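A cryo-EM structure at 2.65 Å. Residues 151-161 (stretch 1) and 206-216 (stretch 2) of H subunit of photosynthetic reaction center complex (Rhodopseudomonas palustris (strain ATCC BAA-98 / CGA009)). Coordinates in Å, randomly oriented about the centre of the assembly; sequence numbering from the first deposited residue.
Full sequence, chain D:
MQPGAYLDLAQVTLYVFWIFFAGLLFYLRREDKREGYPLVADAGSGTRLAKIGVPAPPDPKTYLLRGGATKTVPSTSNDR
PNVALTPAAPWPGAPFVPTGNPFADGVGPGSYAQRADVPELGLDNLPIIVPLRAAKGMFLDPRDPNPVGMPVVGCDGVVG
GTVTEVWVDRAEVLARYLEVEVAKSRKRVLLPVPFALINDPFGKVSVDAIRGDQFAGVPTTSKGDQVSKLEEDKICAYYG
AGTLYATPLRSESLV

Stretch 1 (151-161) PVVGCDGVVGG
Stretch 2 206-216: SVDAIRGDQFA

The two stretches of the H subunit meet in a close, glycine-rich backbone contact, begun by a single parallel bridge, held by three hydrogen bonds and backed by a small apolar cluster around Phe215.

Val152 and Val153 are extended (phi/psi -81/139° and -119/146°), as is Ser206 (-119/136°). Val153 and Ser206 pair in parallel with CA atoms 5.1 Å apart, and both side chains lie on the same face of the sheet, with Val153 CG1 3.8 Å from Ser206 CB. Val207 N donates to Val153 O at 3.2 Å and a nearly straight 167°. Beyond this bond stretch 2 turns at Asp208 (-97/0°) and Ala209 (-76/-51°), then extends again through Ile210 and Arg211 before the 3-10 segment that includes Gln214, Phe215 and Ala216.

Stretch 1 folds back on itself as well: Gly154 N bonds Val158 O at 2.5 Å, and Val152 O accepts from Gly160 N at 2.6 Å and Gly161 N at 3.0 Å. Gly157 (84/-8°) adopts angles at which a CB would jam against the preceding carbonyl.

Glycine suits the crossing because its bare CA permits backbone contact. Gly154 CA lies 3.6 Å from Gly212 CA, and a CB on Gly154 would fall 2.0 Å from Gly212 N. On Gly212, a CB would come within 2.5 Å of Val158 O; on Gly160, within 2.4 Å of Phe215 CD2. The close fit allows two CA-H...O contacts, Gly212 CA to Val158 O and Gly160 CA to Gly212 O, both 3.4 Å.

Asp156 (chi1 p, chi2 -19°) points its CB sideways, yet its carboxylate reaches across: OD1 accepts from Gly212 N at 3.2 Å and, weakly, from Val158 N within its own stretch at 3.4 Å. A short acidic side chain can thus serve two backbone amides. Cys155 N makes a weak bond to Ile210 O at 2.9 Å, bent to 118°. Its side chain, chi1 t, points toward stretch 2 and places SG 3.1 Å from Asp208 O.

Phe215 (chi1 m, chi2 -86°) points toward stretch 1. Its CE2 meets Gly154 CA at the ring edge, 3.8 Å away, and its CZ lies 3.9 Å from CG2 of Val152 (chi1 p). That same Val152 CG2 approaches CG2 of Val207 (chi1 t) at 4.3 Å, so branched and aromatic side chains share a buried apolar patch. Arg211 (chi1 p, chi2 and chi3 t) leads its end away, and its NE forms a salt bridge with Asp213 OD1 at 2.9 Å.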

ATOM      1  N   PRO D 151     -32.714  24.083 -18.415  1.00 90.43           N
ATOM      2  CA  PRO D 151     -32.548  23.647 -19.808  1.00 90.43           C
ATOM      3  C   PRO D 151     -31.086  23.344 -20.105  1.00 90.43           C
ATOM      4  O   PRO D 151     -30.198  24.155 -19.838  1.00 90.43           O
ATOM      5  CB  PRO D 151     -33.057  24.842 -20.623  1.00 90.43           C
ATOM      6  CG  PRO D 151     -32.987  25.995 -19.711  1.00 90.43           C
ATOM      7  CD  PRO D 151     -33.065  25.506 -18.305  1.00 90.43           C
ATOM      8  N   VAL D 152     -30.847  22.171 -20.658  1.00 87.78           N
ATOM      9  CA  VAL D 152     -29.496  21.715 -20.953  1.00 87.78           C
ATOM     10  C   VAL D 152     -29.027  22.335 -22.260  1.00 87.78           C
ATOM     11  O   VAL D 152     -29.781  22.412 -23.242  1.00 87.78           O
ATOM     12  CB  VAL D 152     -29.449  20.179 -21.011  1.00 87.78           C
ATOM     13  CG1 VAL D 152     -30.390  19.671 -22.069  1.00 87.78           C
ATOM     14  CG2 VAL D 152     -28.035  19.695 -21.280  1.00 87.78           C
ATOM     15  N   VAL D 153     -27.766  22.752 -22.272  1.00 86.25           N
ATOM     16  CA  VAL D 153     -27.163  23.480 -23.376  1.00 86.25           C
ATOM     17  C   VAL D 153     -25.997  22.668 -23.924  1.00 86.25           C
ATOM     18  O   VAL D 153     -25.304  21.960 -23.185  1.00 86.25           O
ATOM     19  CB  VAL D 153     -26.710  24.885 -22.916  1.00 86.25           C
ATOM     20  CG1 VAL D 153     -25.518  24.789 -21.984  1.00 86.25           C
ATOM     21  CG2 VAL D 153     -26.392  25.765 -24.094  1.00 86.25           C
ATOM     22  N   GLY D 154     -25.786  22.768 -25.235  1.00 83.89           N
ATOM     23  CA  GLY D 154     -24.737  22.019 -25.901  1.00 83.89           C
ATOM     24  C   GLY D 154     -23.338  22.486 -25.560  1.00 83.89           C
ATOM     25  O   GLY D 154     -23.125  23.124 -24.528  1.00 83.89           O
ATOM     26  N   CYS D 155     -22.367  22.157 -26.410  1.00 86.34           N
ATOM     27  CA  CYS D 155     -21.008  22.650 -26.237  1.00 86.34           C
ATOM     28  C   CYS D 155     -20.768  23.947 -26.986  1.00 86.34           C
ATOM     29  O   CYS D 155     -19.957  24.769 -26.549  1.00 86.34           O
ATOM     30  CB  CYS D 155     -19.994  21.607 -26.705  1.00 86.34           C
ATOM     31  SG  CYS D 155     -18.273  22.127 -26.552  1.00 86.34           S
ATOM     32  N   ASP D 156     -21.452  24.148 -28.107  1.00 85.27           N
ATOM     33  CA  ASP D 156     -21.351  25.383 -28.862  1.00 85.27           C
ATOM     34  C   ASP D 156     -22.316  26.450 -28.364  1.00 85.27           C
ATOM     35  O   ASP D 156     -22.596  27.409 -29.091  1.00 85.27           O
ATOM     36  CB  ASP D 156     -21.585  25.108 -30.345  1.00 85.27           C
ATOM     37  CG  ASP D 156     -22.973  24.587 -30.624  1.00 85.27           C
ATOM     38  OD1 ASP D 156     -23.624  24.095 -29.683  1.00 85.27           O
ATOM     39  OD2 ASP D 156     -23.414  24.663 -31.786  1.00 85.27           O
ATOM     40  N   GLY D 157     -22.837  26.299 -27.148  1.00 82.74           N
ATOM     41  CA  GLY D 157     -23.707  27.287 -26.556  1.00 82.74           C
ATOM     42  C   GLY D 157     -25.161  27.196 -26.955  1.00 82.74           C
ATOM     43  O   GLY D 157     -25.986  27.920 -26.389  1.00 82.74           O
ATOM     44  N   VAL D 158     -25.507  26.343 -27.909  1.00 81.80           N
ATOM     45  CA  VAL D 158     -26.903  26.162 -28.286  1.00 81.80           C
ATOM     46  C   VAL D 158     -27.600  25.337 -27.218  1.00 81.80           C
ATOM     47  O   VAL D 158     -27.098  24.288 -26.801  1.00 81.80           O
ATOM     48  CB  VAL D 158     -27.015  25.488 -29.659  1.00 81.80           C
ATOM     49  CG1 VAL D 158     -28.439  25.551 -30.154  1.00 81.80           C
ATOM     50  CG2 VAL D 158     -26.086  26.159 -30.642  1.00 81.80           C
ATOM     51  N   VAL D 159     -28.759  25.811 -26.765  1.00 84.31           N
ATOM     52  CA  VAL D 159     -29.559  25.026 -25.837  1.00 84.31           C
ATOM     53  C   VAL D 159     -30.020  23.753 -26.532  1.00 84.31           C
ATOM     54  O   VAL D 159     -30.455  23.772 -27.692  1.00 84.31           O
ATOM     55  CB  VAL D 159     -30.740  25.855 -25.300  1.00 84.31           C
ATOM     56  CG1 VAL D 159     -31.780  26.104 -26.377  1.00 84.31           C
ATOM     57  CG2 VAL D 159     -31.370  25.164 -24.109  1.00 84.31           C
ATOM     58  N   GLY D 160     -29.875  22.627 -25.842  1.00 84.89           N
ATOM     59  CA  GLY D 160     -30.196  21.347 -26.434  1.00 84.89           C
ATOM     60  C   GLY D 160     -31.575  20.864 -26.056  1.00 84.89           C
ATOM     61  O   GLY D 160     -32.275  20.254 -26.868  1.00 84.89           O
ATOM     62  N   GLY D 161     -31.977  21.136 -24.821  1.00 87.89           N
ATOM     63  CA  GLY D 161     -33.284  20.699 -24.371  1.00 87.89           C
ATOM     64  C   GLY D 161     -33.562  21.141 -22.955  1.00 87.89           C
ATOM     65  O   GLY D 161     -32.985  22.126 -22.502  1.00 87.89           O
ATOM     66  N   SER D 206     -24.644  22.337 -18.452  1.00 88.04           N
ATOM     67  CA  SER D 206     -23.872  22.419 -19.679  1.00 88.04           C
ATOM     68  C   SER D 206     -23.156  21.108 -19.951  1.00 88.04           C
ATOM     69  O   SER D 206     -22.555  20.515 -19.049  1.00 88.04           O
ATOM     70  CB  SER D 206     -22.853  23.550 -19.601  1.00 88.04           C
ATOM     71  OG  SER D 206     -21.845  23.243 -18.655  1.00 88.04           O
ATOM     72  N   VAL D 207     -23.213  20.673 -21.204  1.00 80.65           N
ATOM     73  CA  VAL D 207     -22.518  19.482 -21.670  1.00 80.65           C
ATOM     74  C   VAL D 207     -21.592  19.905 -22.797  1.00 80.65           C
ATOM     75  O   VAL D 207     -22.053  20.400 -23.832  1.00 80.65           O
ATOM     76  CB  VAL D 207     -23.496  18.402 -22.142  1.00 80.65           C
ATOM     77  CG1 VAL D 207     -22.758  17.326 -22.911  1.00 80.65           C
ATOM     78  CG2 VAL D 207     -24.213  17.809 -20.959  1.00 80.65           C
ATOM     79  N   ASP D 208     -20.295  19.707 -22.602  1.00 79.70           N
ATOM     80  CA  ASP D 208     -19.300  20.132 -23.570  1.00 79.70           C
ATOM     81  C   ASP D 208     -18.862  19.022 -24.511  1.00 79.70           C
ATOM     82  O   ASP D 208     -18.010  19.262 -25.370  1.00 79.70           O
ATOM     83  CB  ASP D 208     -18.082  20.696 -22.848  1.00 79.70           C
ATOM     84  CG  ASP D 208     -17.621  19.803 -21.730  1.00 79.70           C
ATOM     85  OD1 ASP D 208     -18.404  19.604 -20.780  1.00 79.70           O
ATOM     86  OD2 ASP D 208     -16.485  19.291 -21.803  1.00 79.70           O
ATOM     87  N   ALA D 209     -19.412  17.817 -24.376  1.00 71.23           N
ATOM     88  CA  ALA D 209     -18.995  16.719 -25.239  1.00 71.23           C
ATOM     89  C   ALA D 209     -19.580  16.862 -26.637  1.00 71.23           C
ATOM     90  O   ALA D 209     -18.853  16.799 -27.631  1.00 71.23           O
ATOM     91  CB  ALA D 209     -19.395  15.383 -24.620  1.00 71.23           C
ATOM     92  N   ILE D 210     -20.889  17.054 -26.732  1.00 71.99           N
ATOM     93  CA  ILE D 210     -21.558  17.271 -28.003  1.00 71.99           C
ATOM     94  C   ILE D 210     -22.137  18.675 -27.998  1.00 71.99           C
ATOM     95  O   ILE D 210     -22.188  19.345 -26.968  1.00 71.99           O
ATOM     96  CB  ILE D 210     -22.654  16.228 -28.268  1.00 71.99           C
ATOM     97  CG1 ILE D 210     -23.838  16.463 -27.336  1.00 71.99           C
ATOM     98  CG2 ILE D 210     -22.106  14.833 -28.064  1.00 71.99           C
ATOM     99  CD1 ILE D 210     -24.885  15.393 -27.409  1.00 71.99           C
ATOM    100  N   ARG D 211     -22.579  19.115 -29.168  1.00 77.16           N
ATOM    101  CA  ARG D 211     -23.180  20.431 -29.282  1.00 77.16           C
ATOM    102  C   ARG D 211     -24.696  20.327 -29.154  1.00 77.16           C
ATOM    103  O   ARG D 211     -25.256  19.246 -28.965  1.00 77.16           O
ATOM    104  CB  ARG D 211     -22.772  21.092 -30.590  1.00 77.16           C
ATOM    105  CG  ARG D 211     -23.055  20.272 -31.814  1.00 77.16           C
ATOM    106  CD  ARG D 211     -22.749  21.065 -33.063  1.00 77.16           C
ATOM    107  NE  ARG D 211     -23.320  20.429 -34.241  1.00 77.16           N
ATOM    108  CZ  ARG D 211     -22.657  19.587 -35.022  1.00 77.16           C
ATOM    109  NH1 ARG D 211     -23.254  19.049 -36.074  1.00 77.16           N
ATOM    110  NH2 ARG D 211     -21.395  19.287 -34.749  1.00 77.16           N
ATOM    111  N   GLY D 212     -25.369  21.470 -29.284  1.00 76.43           N
ATOM    112  CA  GLY D 212     -26.762  21.552 -28.874  1.00 76.43           C
ATOM    113  C   GLY D 212     -27.698  20.678 -29.684  1.00 76.43           C
ATOM    114  O   GLY D 212     -28.609  20.059 -29.131  1.00 76.43           O
ATOM    115  N   ASP D 213     -27.504  20.623 -30.999  1.00 74.93           N
ATOM    116  CA  ASP D 213     -28.428  19.860 -31.829  1.00 74.93           C
ATOM    117  C   ASP D 213     -28.225  18.362 -31.670  1.00 74.93           C
ATOM    118  O   ASP D 213     -29.181  17.591 -31.805  1.00 74.93           O
ATOM    119  CB  ASP D 213     -28.267  20.249 -33.293  1.00 74.93           C
ATOM    120  CG  ASP D 213     -26.840  20.122 -33.767  1.00 74.93           C
ATOM    121  OD1 ASP D 213     -25.956  20.752 -33.152  1.00 74.93           O
ATOM    122  OD2 ASP D 213     -26.599  19.384 -34.742  1.00 74.93           O
ATOM    123  N   GLN D 214     -26.996  17.936 -31.375  1.00 72.79           N
ATOM    124  CA  GLN D 214     -26.676  16.517 -31.308  1.00 72.79           C
ATOM    125  C   GLN D 214     -27.496  15.773 -30.269  1.00 72.79           C
ATOM    126  O   GLN D 214     -27.539  14.540 -30.311  1.00 72.79           O
ATOM    127  CB  GLN D 214     -25.191  16.335 -31.020  1.00 72.79           C
ATOM    128  CG  GLN D 214     -24.303  16.966 -32.061  1.00 72.79           C
ATOM    129  CD  GLN D 214     -22.907  16.400 -32.048  1.00 72.79           C
ATOM    130  OE1 GLN D 214     -21.996  16.981 -31.467  1.00 72.79           O
ATOM    131  NE2 GLN D 214     -22.731  15.256 -32.689  1.00 72.79           N
ATOM    132  N   PHE D 215     -28.152  16.480 -29.352  1.00 70.89           N
ATOM    133  CA  PHE D 215     -29.020  15.817 -28.391  1.00 70.89           C
ATOM    134  C   PHE D 215     -30.168  15.092 -29.067  1.00 70.89           C
ATOM    135  O   PHE D 215     -30.796  14.231 -28.443  1.00 70.89           O
ATOM    136  CB  PHE D 215     -29.556  16.826 -27.384  1.00 70.89           C
ATOM    137  CG  PHE D 215     -28.536  17.283 -26.401  1.00 70.89           C
ATOM    138  CD1 PHE D 215     -28.300  16.562 -25.252  1.00 70.89           C
ATOM    139  CD2 PHE D 215     -27.802  18.427 -26.629  1.00 70.89           C
ATOM    140  CE1 PHE D 215     -27.357  16.976 -24.347  1.00 70.89           C
ATOM    141  CE2 PHE D 215     -26.856  18.845 -25.728  1.00 70.89           C
ATOM    142  CZ  PHE D 215     -26.634  18.119 -24.584  1.00 70.89           C
ATOM    143  N   ALA D 216     -30.460  15.414 -30.324  1.00 70.97           N
ATOM    144  CA  ALA D 216     -31.477  14.658 -31.039  1.00 70.97           C
ATOM    145  C   ALA D 216     -31.013  13.240 -31.337  1.00 70.97           C
ATOM    146  O   ALA D 216     -31.835  12.320 -31.395  1.00 70.97           O
ATOM    147  CB  ALA D 216     -31.852  15.375 -32.333  1.00 70.97           C
TER